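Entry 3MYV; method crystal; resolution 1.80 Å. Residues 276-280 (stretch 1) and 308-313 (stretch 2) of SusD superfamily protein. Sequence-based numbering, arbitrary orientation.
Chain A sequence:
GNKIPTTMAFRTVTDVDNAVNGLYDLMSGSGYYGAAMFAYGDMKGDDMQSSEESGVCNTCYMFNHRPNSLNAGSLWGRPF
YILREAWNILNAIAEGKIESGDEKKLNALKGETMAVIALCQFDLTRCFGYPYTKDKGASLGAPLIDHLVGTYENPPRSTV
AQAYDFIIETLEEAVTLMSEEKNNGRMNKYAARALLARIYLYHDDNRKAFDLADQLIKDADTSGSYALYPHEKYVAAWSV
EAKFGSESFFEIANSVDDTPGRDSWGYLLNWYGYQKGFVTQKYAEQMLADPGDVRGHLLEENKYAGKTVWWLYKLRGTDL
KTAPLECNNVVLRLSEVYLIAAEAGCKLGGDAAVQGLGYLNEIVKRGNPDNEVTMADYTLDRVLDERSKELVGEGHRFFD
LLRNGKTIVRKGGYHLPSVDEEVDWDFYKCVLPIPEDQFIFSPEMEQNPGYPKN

Stretch 1 (276-280) KGFVT
Stretch 2, residues 308-313: TVWWLY

What forms the apolar centre? F278 (chi1 m, -48°; chi2 -50°) offers one ring face to V309 (chi1 m), whose CA-to-CB bond points toward the other strand. V309 CG2 sits 4.1 Å from the F278 ring centroid, 4° off the normal, a well-centred CH-pi contact over the ring face. At the ring edge, W311 CB lies 4.2 Å from F278 CD1; W311 has chi1 p (63°) and chi2 -84°, so its indole leads away.

How does V279 extend this packing? With chi1 m (-55°), its two methyls reach different partners: V279 CG2 is 3.6 Å from W310 CB, and V279 CG1 is 3.8 Å from L312 CB. These are van der Waals contacts between aliphatic carbons, and V279 is buried. W310 is m with chi2 -97°, L312 t,p.

How do the backbones run? Both are extended, phi/psi -131/164 at F278, -69/156 at V279, -128/135 at W310 and -111/161 at W311. The N-to-C directions of strands 277-279 and 308-312 differ by 102°, nearly perpendicular, and their axes approach to 4.5 Å; F278 CA and W311 CA are 4.3 Å apart.

What joins them at the polar edge? V279 N donates a weak hydrogen bond to W310 O, 3.0 Å but bent to 123°. A water also bridges the strands, donating to G277 O at 2.8 Å and accepting from L312 N at 2.9 Å.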

# COMPACT_ATOMS: atom_id res chain seq x y z
N LYS A 276 -11.48 -1.24 16.00
CA LYS A 276 -11.09 0.12 15.67
C LYS A 276 -11.80 0.71 14.47
O LYS A 276 -11.82 1.95 14.30
CB LYS A 276 -9.60 0.24 15.42
CG LYS A 276 -8.70 -0.14 16.63
CD LYS A 276 -8.98 0.68 17.90
CE LYS A 276 -7.80 0.60 18.89
NZ LYS A 276 -8.11 1.39 20.14
N GLY A 277 -12.38 -0.14 13.64
CA GLY A 277 -13.01 0.34 12.42
C GLY A 277 -13.97 -0.65 11.81
O GLY A 277 -13.96 -1.83 12.16
N PHE A 278 -14.78 -0.13 10.89
CA PHE A 278 -15.81 -0.86 10.16
C PHE A 278 -15.67 -0.54 8.71
O PHE A 278 -15.00 0.44 8.37
CB PHE A 278 -17.20 -0.42 10.62
CG PHE A 278 -17.37 -0.37 12.09
CD1 PHE A 278 -17.02 -1.49 12.88
CD2 PHE A 278 -17.93 0.73 12.71
CE1 PHE A 278 -17.20 -1.46 14.23
CE2 PHE A 278 -18.13 0.76 14.08
CZ PHE A 278 -17.76 -0.34 14.85
N VAL A 279 -16.27 -1.34 7.82
CA VAL A 279 -16.60 -0.81 6.52
C VAL A 279 -17.72 0.22 6.71
O VAL A 279 -18.46 0.18 7.69
CB VAL A 279 -16.97 -1.89 5.46
CG1 VAL A 279 -15.82 -2.92 5.36
CG2 VAL A 279 -18.32 -2.57 5.76
N THR A 280 -17.83 1.14 5.78
CA THR A 280 -18.90 2.14 5.81
C THR A 280 -20.21 1.50 5.30
O THR A 280 -20.21 0.40 4.69
CB THR A 280 -18.54 3.31 4.90
OG1 THR A 280 -18.30 2.81 3.59
CG2 THR A 280 -17.30 4.05 5.42
N THR A 308 -27.20 -1.21 12.82
CA THR A 308 -26.45 -2.26 12.17
C THR A 308 -25.20 -1.67 11.53
O THR A 308 -25.25 -0.62 10.85
CB THR A 308 -27.29 -2.96 11.11
OG1 THR A 308 -28.47 -3.44 11.74
CG2 THR A 308 -26.54 -4.12 10.46
N VAL A 309 -24.08 -2.33 11.77
CA VAL A 309 -22.83 -1.99 11.08
C VAL A 309 -22.20 -3.28 10.55
O VAL A 309 -22.62 -4.38 10.92
CB VAL A 309 -21.81 -1.25 11.97
CG1 VAL A 309 -22.45 0.03 12.52
CG2 VAL A 309 -21.27 -2.16 13.11
N TRP A 310 -21.21 -3.11 9.69
CA TRP A 310 -20.48 -4.25 9.16
C TRP A 310 -18.98 -4.01 9.35
O TRP A 310 -18.46 -2.91 9.06
CB TRP A 310 -20.78 -4.45 7.68
CG TRP A 310 -22.19 -4.89 7.38
CD1 TRP A 310 -22.63 -6.17 7.18
CD2 TRP A 310 -23.34 -4.05 7.24
NE1 TRP A 310 -23.98 -6.18 6.94
CE2 TRP A 310 -24.44 -4.89 6.96
CE3 TRP A 310 -23.54 -2.67 7.32
CZ2 TRP A 310 -25.72 -4.39 6.76
CZ3 TRP A 310 -24.82 -2.17 7.13
CH2 TRP A 310 -25.89 -3.04 6.85
N TRP A 311 -18.29 -5.05 9.81
CA TRP A 311 -16.85 -4.99 9.96
C TRP A 311 -16.23 -5.91 8.93
O TRP A 311 -16.90 -6.76 8.35
CB TRP A 311 -16.40 -5.33 11.40
CG TRP A 311 -16.67 -6.69 11.93
CD1 TRP A 311 -17.84 -7.11 12.51
CD2 TRP A 311 -15.76 -7.80 12.03
NE1 TRP A 311 -17.71 -8.41 12.93
CE2 TRP A 311 -16.44 -8.85 12.66
CE3 TRP A 311 -14.43 -8.01 11.63
CZ2 TRP A 311 -15.85 -10.11 12.88
CZ3 TRP A 311 -13.84 -9.23 11.88
CH2 TRP A 311 -14.55 -10.27 12.49
N LEU A 312 -14.95 -5.69 8.67
CA LEU A 312 -14.27 -6.34 7.58
C LEU A 312 -13.46 -7.50 8.15
O LEU A 312 -12.50 -7.30 8.89
CB LEU A 312 -13.32 -5.40 6.85
CG LEU A 312 -12.58 -6.03 5.66
CD1 LEU A 312 -13.57 -6.44 4.56
CD2 LEU A 312 -11.49 -5.05 5.12
N TYR A 313 -13.84 -8.70 7.76
CA TYR A 313 -13.17 -9.88 8.18
C TYR A 313 -12.32 -10.45 7.04
O TYR A 313 -12.51 -11.56 6.53
CB TYR A 313 -14.20 -10.86 8.72
CG TYR A 313 -13.62 -12.02 9.48
CD1 TYR A 313 -12.41 -11.91 10.18
CD2 TYR A 313 -14.30 -13.23 9.53
CE1 TYR A 313 -11.91 -12.95 10.90
CE2 TYR A 313 -13.77 -14.32 10.26
CZ TYR A 313 -12.58 -14.16 10.92
OH TYR A 313 -12.07 -15.21 11.64
O HOH W 1 -13.33 -3.99 10.43